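Local coordinates for protein ubiquinol-cytochrome C chaperone (Brucella abortus NCTC 8038, PDB 6RWT) that probably acts, like its homolog Cbp3, as a chaperone that binds newly made cytochrome b during assembly of respiratory complex III, at residues R19-I24 and A169-Y174; F37-D41 and N134-D138; L119-A124 and V152-R156. One frame throughout, in Å; residues are numbered along the deposited sequence.

Overall arrangement
The chain is mainly helical and has no strands. Contact 1 joins helix 2-28 to the loop that follows helix 164-168, so it joins parts near, but not at, the two ends of the chain. The segments of contacts 2 and 3 all lie between those of contact 1 in sequence. They alternate along the chain: 37-41, 119-124, 134-138, 152-156. Helix 124-135 starts at the last residue of segment 119-124 and ends in contact 2. Contacts 1 and 2 have centres 25 Å apart, on opposite sides of the chain's centre. The centre of contact 3 is 20 Å from each of theirs. It touches contact 1 where Y174 packs on C155. Helix 43-61 borders all three and links them into one helical body.

Contact 1. Residues R19-I24 and A169-Y174; sequences RVYEVI and AGDISY
I172 is the apolar centre of this contact. It lies against V20 and V23 on one side of helix 2-28. Its CG2 branch does the touching, 3.8 Å from V23 CG1. The I172 and V23 side chains run past each other in opposite directions, whereas V20 and I172 cross at about a right angle. V20 CG2 sits over the backbone of G170, 3.7 Å from G170 CA. The Y174 ring takes V23 CG1 at its edge. I24 places CG1 opposite the carbonyl carbon (chi1 -63°), and this branch meets Y174 OH at 3.5 Å. That hydroxyl is hydrogen-bonded to H53 O of helix 43-61. At the exposed end, in the conformer given, R19 NH2 makes a weak hydrogen bond of 3.1 Å to A169 O. A water in the plane of the guanidinium bridges R19 NH1 to the same oxygen. G170, with positive phi, closes helix 164-168 in a Schellman motif, and its backbone angles by themselves call for glycine. The contact is therefore mainly apolar. Its polar part is a tentative, water-assisted link at the exposed end, and the Y174 hydroxyl ties the loop to helix 43-61 through H53 O.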
loop_
_atom_site.group_PDB
_atom_site.type_symbol
_atom_site.label_atom_id
_atom_site.label_comp_id
_atom_site.label_asym_id
_atom_site.label_seq_id
_atom_site.Cartn_x
_atom_site.Cartn_y
_atom_site.Cartn_z
ATOM N N ARG A 19 13.361 -1.408 -6.072
ATOM C CA ARG A 19 12.620 -0.689 -7.125
ATOM C C ARG A 19 11.107 -0.777 -6.933
ATOM O O ARG A 19 10.411 0.225 -7.118
ATOM C CB ARG A 19 13.031 -1.052 -8.563
ATOM C CG ARG A 19 13.317 -2.494 -8.904
ATOM C CD ARG A 19 14.315 -2.484 -10.057
ATOM N NE ARG A 19 15.071 -3.720 -10.260
ATOM C CZ ARG A 19 14.679 -4.703 -11.060
ATOM N NH1 ARG A 19 15.428 -5.780 -11.207
ATOM N NH2 ARG A 19 13.525 -4.614 -11.706
ATOM N N VAL A 20 10.605 -1.947 -6.535
ATOM C CA VAL A 20 9.159 -2.099 -6.252
ATOM C C VAL A 20 8.721 -1.162 -5.113
ATOM O O VAL A 20 7.737 -0.424 -5.261
ATOM C CB VAL A 20 8.784 -3.580 -5.952
ATOM C CG1 VAL A 20 7.367 -3.724 -5.399
ATOM C CG2 VAL A 20 8.927 -4.430 -7.202
ATOM N N TYR A 21 9.468 -1.156 -4.006
ATOM C CA TYR A 21 9.128 -0.294 -2.864
ATOM C C TYR A 21 9.153 1.203 -3.255
ATOM O O TYR A 21 8.256 1.975 -2.871
ATOM C CB TYR A 21 10.021 -0.598 -1.626
ATOM C CG TYR A 21 9.427 -0.037 -0.353
ATOM C CD1 TYR A 21 8.359 -0.678 0.282
ATOM C CD2 TYR A 21 9.888 1.149 0.193
ATOM C CE1 TYR A 21 7.776 -0.144 1.425
ATOM C CE2 TYR A 21 9.316 1.685 1.347
ATOM C CZ TYR A 21 8.259 1.033 1.959
ATOM O OH TYR A 21 7.670 1.556 3.095
ATOM N N GLU A 22 10.154 1.604 -4.044
ATOM C CA GLU A 22 10.249 2.995 -4.512
ATOM C C GLU A 22 9.073 3.424 -5.403
ATOM O O GLU A 22 8.589 4.557 -5.278
ATOM C CB GLU A 22 11.607 3.254 -5.181
ATOM C CG GLU A 22 12.729 3.268 -4.148
ATOM C CD GLU A 22 14.102 3.573 -4.713
ATOM O OE1 GLU A 22 14.377 3.273 -5.893
ATOM O OE2 GLU A 22 14.929 4.103 -3.944
ATOM N N VAL A 23 8.587 2.515 -6.253
ATOM C CA VAL A 23 7.379 2.777 -7.057
ATOM C C VAL A 23 6.145 2.994 -6.168
ATOM O O VAL A 23 5.350 3.918 -6.413
ATOM C CB VAL A 23 7.109 1.667 -8.103
ATOM C CG1 VAL A 23 5.753 1.845 -8.785
ATOM C CG2 VAL A 23 8.197 1.670 -9.171
ATOM N N ILE A 24 5.996 2.153 -5.142
ATOM C CA ILE A 24 4.867 2.259 -4.198
ATOM C C ILE A 24 4.919 3.607 -3.451
ATOM O O ILE A 24 3.902 4.315 -3.364
ATOM C CB ILE A 24 4.840 1.059 -3.211
ATOM C CG1 ILE A 24 4.631 -0.253 -3.973
ATOM C CG2 ILE A 24 3.735 1.231 -2.171
ATOM C CD1 ILE A 24 4.810 -1.517 -3.152
ATOM N N ALA A 169 9.425 -9.972 -11.507
ATOM C CA ALA A 169 10.641 -9.315 -12.006
ATOM C C ALA A 169 10.772 -7.823 -11.625
ATOM O O ALA A 169 11.788 -7.196 -11.940
ATOM C CB ALA A 169 10.728 -9.479 -13.522
ATOM N N GLY A 170 9.752 -7.264 -10.964
ATOM C CA GLY A 170 9.762 -5.888 -10.484
ATOM C C GLY A 170 8.968 -4.881 -11.309
ATOM O O GLY A 170 9.000 -3.692 -11.001
ATOM N N ASP A 171 8.228 -5.339 -12.319
ATOM C CA ASP A 171 7.497 -4.427 -13.228
ATOM C C ASP A 171 6.100 -4.042 -12.714
ATOM O O ASP A 171 5.084 -4.337 -13.342
ATOM C CB ASP A 171 7.400 -5.030 -14.642
ATOM C CG ASP A 171 8.761 -5.210 -15.308
ATOM O OD1 ASP A 171 9.770 -4.625 -14.851
ATOM O OD2 ASP A 171 8.816 -5.934 -16.321
ATOM N N ILE A 172 6.073 -3.335 -11.590
ATOM C CA ILE A 172 4.834 -2.854 -10.959
ATOM C C ILE A 172 4.531 -1.425 -11.438
ATOM O O ILE A 172 5.452 -0.634 -11.682
ATOM C CB ILE A 172 4.934 -2.921 -9.408
ATOM C CG1 ILE A 172 3.568 -2.700 -8.742
ATOM C CG2 ILE A 172 5.957 -1.922 -8.847
ATOM C CD1 ILE A 172 3.553 -3.014 -7.250
ATOM N N SER A 173 3.245 -1.105 -11.596
ATOM C CA SER A 173 2.825 0.274 -11.855
ATOM C C SER A 173 1.437 0.553 -11.278
ATOM O O SER A 173 0.621 -0.364 -11.099
ATOM C CB SER A 173 2.876 0.607 -13.359
ATOM O OG SER A 173 2.055 -0.259 -14.116
ATOM N N TYR A 174 1.210 1.822 -10.956
ATOM C CA TYR A 174 -0.080 2.350 -10.520
ATOM C C TYR A 174 -0.573 3.351 -11.565
ATOM O O TYR A 174 0.188 3.800 -12.436
ATOM C CB TYR A 174 0.055 3.045 -9.155
ATOM C CG TYR A 174 0.373 2.080 -8.021
ATOM C CD1 TYR A 174 1.668 1.583 -7.833
ATOM C CD2 TYR A 174 -0.627 1.627 -7.155
ATOM C CE1 TYR A 174 1.951 0.686 -6.804
ATOM C CE2 TYR A 174 -0.348 0.734 -6.130
ATOM C CZ TYR A 174 0.943 0.252 -5.955
ATOM O OH TYR A 174 1.238 -0.651 -4.933
HETATM O O HOH W 1 14.140 -8.118 -13.060
#

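Contact 2. Residues F37-D41 and N134-D138; sequences FQVPD and NIRPD
The R136 guanidinium meets Q38 at its edge. Q38 CB lies in its plane, 3.7 Å from NH1, and Q38 O is also at the edge. The D138 carboxylate lies at another part of the edge. In this all-helical fold the 37-41 loop, which leads into helix 43-61, packs on the C-terminal end of helix 124-135. R136 is the first residue to leave that helix. Its NH1 gives Q38 O a hydrogen bond of 3.0 Å, bent at 141°. The oxygen is tilted 23° out of the guanidinium plane. A side-on salt bridge holds D138, with two nearly straight bonds, one from NE to OD1 and one from NH2 to OD2. Both carboxylate oxygens use their syn lone pairs. This pair of bonds fixes the rotation of the guanidinium and leaves NH1 to reach the loop. The arginine chain bends at chi2 and chi3, and P40 CD packs on R136 CD at 3.8 Å. Next to the polar part, I135 points toward the loop. Its CG2 branch, opposite the backbone N, meets both V39 and P40. W142 touches I135 and R136 and also hydrogen-bonds F37 O, so it spans both segments. M49 of helix 43-61 touches V39 and I135. Where those two residues meet, V39 CG1 lies 4.0 Å from I135 CG2.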
loop_
_atom_site.group_PDB
_atom_site.type_symbol
_atom_site.label_atom_id
_atom_site.label_comp_id
_atom_site.label_asym_id
_atom_site.label_seq_id
_atom_site.Cartn_x
_atom_site.Cartn_y
_atom_site.Cartn_z
ATOM N N PHE A 37 -7.970 16.568 -3.453
ATOM C CA PHE A 37 -8.784 15.577 -2.725
ATOM C C PHE A 37 -8.878 15.825 -1.211
ATOM O O PHE A 37 -9.691 15.186 -0.541
ATOM C CB PHE A 37 -8.291 14.137 -2.969
ATOM C CG PHE A 37 -8.448 13.624 -4.387
ATOM C CD1 PHE A 37 -8.976 14.398 -5.431
ATOM C CD2 PHE A 37 -8.018 12.325 -4.684
ATOM C CE1 PHE A 37 -9.082 13.879 -6.716
ATOM C CE2 PHE A 37 -8.124 11.809 -5.967
ATOM C CZ PHE A 37 -8.662 12.586 -6.984
ATOM N N GLN A 38 -8.038 16.718 -0.674
ATOM C CA GLN A 38 -8.056 17.084 0.751
ATOM C C GLN A 38 -7.705 15.925 1.705
ATOM O O GLN A 38 -8.175 15.886 2.853
ATOM C CB GLN A 38 -9.395 17.750 1.146
ATOM C CG GLN A 38 -9.749 18.982 0.316
ATOM C CD GLN A 38 -8.752 20.122 0.460
ATOM O OE1 GLN A 38 -8.384 20.760 -0.527
ATOM N NE2 GLN A 38 -8.311 20.389 1.688
ATOM N N VAL A 39 -6.857 15.003 1.243
ATOM C CA VAL A 39 -6.172 14.079 2.167
ATOM C C VAL A 39 -5.224 14.945 3.023
ATOM O O VAL A 39 -4.478 15.755 2.476
ATOM C CB VAL A 39 -5.395 12.952 1.444
ATOM C CG1 VAL A 39 -4.627 12.099 2.453
ATOM C CG2 VAL A 39 -6.342 12.071 0.637
ATOM N N PRO A 40 -5.260 14.795 4.359
ATOM C CA PRO A 40 -4.401 15.661 5.183
ATOM C C PRO A 40 -2.901 15.440 4.918
ATOM O O PRO A 40 -2.459 14.293 4.855
ATOM C CB PRO A 40 -4.772 15.260 6.619
ATOM C CG PRO A 40 -6.106 14.591 6.509
ATOM C CD PRO A 40 -6.087 13.901 5.190
ATOM N N ASP A 41 -2.130 16.522 4.752
ATOM C CA ASP A 41 -0.676 16.420 4.560
ATOM C C ASP A 41 -0.028 16.466 5.948
ATOM O O ASP A 41 0.595 17.460 6.333
ATOM C CB ASP A 41 -0.165 17.534 3.633
ATOM C CG ASP A 41 1.283 17.328 3.183
ATOM O OD1 ASP A 41 1.951 16.367 3.635
ATOM O OD2 ASP A 41 1.757 18.143 2.354
ATOM N N ASN A 134 -11.485 5.778 7.344
ATOM C CA ASN A 134 -10.044 5.693 7.627
ATOM C C ASN A 134 -9.299 7.026 7.493
ATOM O O ASN A 134 -8.391 7.298 8.287
ATOM C CB ASN A 134 -9.368 4.635 6.730
ATOM C CG ASN A 134 -9.701 3.198 7.134
ATOM O OD1 ASN A 134 -10.317 2.935 8.177
ATOM N ND2 ASN A 134 -9.304 2.251 6.290
ATOM N N ILE A 135 -9.678 7.848 6.511
ATOM C CA ILE A 135 -8.889 9.037 6.121
ATOM C C ILE A 135 -9.491 10.382 6.563
ATOM O O ILE A 135 -8.749 11.259 7.004
ATOM C CB ILE A 135 -8.620 9.052 4.594
ATOM C CG1 ILE A 135 -7.966 7.727 4.167
ATOM C CG2 ILE A 135 -7.730 10.233 4.207
ATOM C CD1 ILE A 135 -7.916 7.482 2.669
ATOM N N ARG A 136 -10.812 10.554 6.430
ATOM C CA ARG A 136 -11.502 11.798 6.846
ATOM C C ARG A 136 -12.705 11.513 7.760
ATOM O O ARG A 136 -13.845 11.899 7.443
ATOM C CB ARG A 136 -11.926 12.631 5.623
ATOM C CG ARG A 136 -10.783 13.208 4.794
ATOM C CD ARG A 136 -9.878 14.154 5.583
ATOM N NE ARG A 136 -10.612 15.228 6.262
ATOM C CZ ARG A 136 -10.930 16.414 5.729
ATOM N NH1 ARG A 136 -10.569 16.725 4.484
ATOM N NH2 ARG A 136 -11.604 17.295 6.454
ATOM N N PRO A 137 -12.456 10.868 8.920
ATOM C CA PRO A 137 -13.537 10.567 9.869
ATOM C C PRO A 137 -14.205 11.800 10.491
ATOM O O PRO A 137 -15.323 11.698 11.000
ATOM C CB PRO A 137 -12.830 9.746 10.954
ATOM C CG PRO A 137 -11.420 10.203 10.906
ATOM C CD PRO A 137 -11.149 10.432 9.451
ATOM N N ASP A 138 -13.514 12.938 10.461
ATOM C CA ASP A 138 -14.087 14.226 10.868
ATOM C C ASP A 138 -15.254 14.736 9.995
ATOM O O ASP A 138 -15.978 15.623 10.430
ATOM C CB ASP A 138 -12.988 15.301 10.925
ATOM C CG ASP A 138 -12.313 15.532 9.576
ATOM O OD1 ASP A 138 -11.738 14.565 9.019
ATOM O OD2 ASP A 138 -12.344 16.679 9.075
#

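Contact 3. Residues L119-A124 and V152-R156; sequences LDANDA and VLQCR
L119 and R156 carry most of this contact, with L153 beside them. L119 CD2 is the main apolar tip. It lies 3.6 Å from L153 CD2 and 4.2 Å from V152 CG1. The two leucine side chains pass each other in opposite directions. The same CD2 also sits 4.2 Å above one face of the R156 guanidinium, offset toward its rim. A124 CB also touches L153 CD1, at 4.2 Å. R156 starts with CG opposite its backbone N (chi1 -172°). It then bends at chi2 and chi3, which turns the guanidinium toward the end of helix 100-120. There NH1 gives a hydrogen bond of 2.9 Å to L119 O. This oxygen lies in the guanidinium plane, but NH1 stands well above the carbonyl plane. N122 N reaches the same oxygen from the other face, so two donors grip it. The N122 amide crosses the guanidinium, with the two planes 68° apart. In the next shell, a water links R156 NH1 to D120 OD1, which is also hydrogen-bonded to H59 of helix 43-61. F55 of that helix touches L119, and L127 of helix 124-135 touches V152 and L153. N122, the first residue to leave helical angles, completes a Schellman motif at the end of helix 100-120. D123 is the N-cap of helix 124-135. These consecutive helices thus join through a short Schellman and N-cap connection, and R156 of helix 145-161 binds a carbonyl at the end of the first.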
loop_
_atom_site.group_PDB
_atom_site.type_symbol
_atom_site.label_atom_id
_atom_site.label_comp_id
_atom_site.label_asym_id
_atom_site.label_seq_id
_atom_site.Cartn_x
_atom_site.Cartn_y
_atom_site.Cartn_z
ATOM N N LEU A 119 -13.323 -4.117 -2.819
ATOM C CA LEU A 119 -12.759 -4.395 -4.146
ATOM C C LEU A 119 -13.207 -5.756 -4.696
ATOM O O LEU A 119 -13.617 -5.851 -5.856
ATOM C CB LEU A 119 -11.220 -4.318 -4.134
ATOM C CG LEU A 119 -10.608 -2.910 -4.065
ATOM C CD1 LEU A 119 -9.113 -3.018 -3.814
ATOM C CD2 LEU A 119 -10.874 -2.112 -5.335
ATOM N N ASP A 120 -13.155 -6.793 -3.860
ATOM C CA ASP A 120 -13.590 -8.141 -4.278
ATOM C C ASP A 120 -15.083 -8.194 -4.675
ATOM O O ASP A 120 -15.444 -8.932 -5.590
ATOM C CB ASP A 120 -13.290 -9.178 -3.187
ATOM C CG ASP A 120 -11.789 -9.431 -2.985
ATOM O OD1 ASP A 120 -10.948 -8.927 -3.771
ATOM O OD2 ASP A 120 -11.452 -10.149 -2.018
ATOM N N ALA A 121 -15.913 -7.387 -4.000
ATOM C CA ALA A 121 -17.349 -7.245 -4.316
ATOM C C ALA A 121 -17.668 -6.182 -5.386
ATOM O O ALA A 121 -18.836 -6.018 -5.760
ATOM C CB ALA A 121 -18.114 -6.921 -3.038
ATOM N N ASN A 122 -16.651 -5.454 -5.859
ATOM C CA ASN A 122 -16.809 -4.332 -6.791
ATOM C C ASN A 122 -17.869 -3.326 -6.307
ATOM O O ASN A 122 -18.705 -2.846 -7.086
ATOM C CB ASN A 122 -17.108 -4.854 -8.201
ATOM C CG ASN A 122 -16.002 -5.746 -8.731
ATOM O OD1 ASN A 122 -16.185 -6.946 -8.917
ATOM N ND2 ASN A 122 -14.840 -5.164 -8.950
ATOM N N ASP A 123 -17.822 -3.038 -5.007
ATOM C CA ASP A 123 -18.796 -2.194 -4.326
ATOM C C ASP A 123 -18.149 -0.820 -4.051
ATOM O O ASP A 123 -17.441 -0.642 -3.052
ATOM C CB ASP A 123 -19.247 -2.892 -3.034
ATOM C CG ASP A 123 -20.382 -2.175 -2.325
ATOM O OD1 ASP A 123 -20.564 -0.954 -2.539
ATOM O OD2 ASP A 123 -21.088 -2.845 -1.531
ATOM N N ALA A 124 -18.408 0.138 -4.945
ATOM C CA ALA A 124 -17.832 1.492 -4.854
ATOM C C ALA A 124 -18.341 2.313 -3.663
ATOM O O ALA A 124 -17.605 3.141 -3.142
ATOM C CB ALA A 124 -18.066 2.264 -6.146
ATOM N N VAL A 152 -8.618 3.962 -6.848
ATOM C CA VAL A 152 -8.267 2.672 -6.225
ATOM C C VAL A 152 -8.767 1.481 -7.069
ATOM O O VAL A 152 -8.025 0.524 -7.291
ATOM C CB VAL A 152 -8.757 2.598 -4.753
ATOM C CG1 VAL A 152 -8.553 1.205 -4.166
ATOM C CG2 VAL A 152 -8.017 3.619 -3.895
ATOM N N LEU A 153 -10.005 1.556 -7.551
ATOM C CA LEU A 153 -10.565 0.527 -8.446
ATOM C C LEU A 153 -9.733 0.358 -9.732
ATOM O O LEU A 153 -9.427 -0.768 -10.124
ATOM C CB LEU A 153 -12.033 0.832 -8.785
ATOM C CG LEU A 153 -13.031 0.531 -7.660
ATOM C CD1 LEU A 153 -14.287 1.392 -7.770
ATOM C CD2 LEU A 153 -13.383 -0.952 -7.649
ATOM N N GLN A 154 -9.348 1.469 -10.362
ATOM C CA GLN A 154 -8.505 1.418 -11.566
ATOM C C GLN A 154 -7.097 0.849 -11.300
ATOM O O GLN A 154 -6.572 0.106 -12.131
ATOM C CB GLN A 154 -8.407 2.796 -12.234
ATOM C CG GLN A 154 -9.721 3.288 -12.824
ATOM C CD GLN A 154 -9.590 4.638 -13.507
ATOM O OE1 GLN A 154 -8.604 4.908 -14.189
ATOM N NE2 GLN A 154 -10.598 5.487 -13.341
ATOM N N CYS A 155 -6.499 1.173 -10.147
ATOM C CA CYS A 155 -5.213 0.566 -9.758
ATOM C C CYS A 155 -5.337 -0.965 -9.593
ATOM O O CYS A 155 -4.454 -1.717 -10.015
ATOM C CB CYS A 155 -4.660 1.190 -8.460
ATOM S SG CYS A 155 -4.038 2.898 -8.586
ATOM N N ARG A 156 -6.429 -1.419 -8.976
ATOM C CA ARG A 156 -6.675 -2.856 -8.813
ATOM C C ARG A 156 -6.728 -3.534 -10.187
ATOM O O ARG A 156 -6.087 -4.583 -10.393
ATOM C CB ARG A 156 -7.976 -3.100 -8.026
ATOM C CG ARG A 156 -8.261 -4.552 -7.627
ATOM C CD ARG A 156 -8.837 -5.435 -8.734
ATOM N NE ARG A 156 -9.938 -4.782 -9.442
ATOM C CZ ARG A 156 -11.208 -4.759 -9.040
ATOM N NH1 ARG A 156 -11.602 -5.376 -7.925
ATOM N NH2 ARG A 156 -12.105 -4.110 -9.779
HETATM O O HOH W 2 -10.493 -7.599 -6.313
#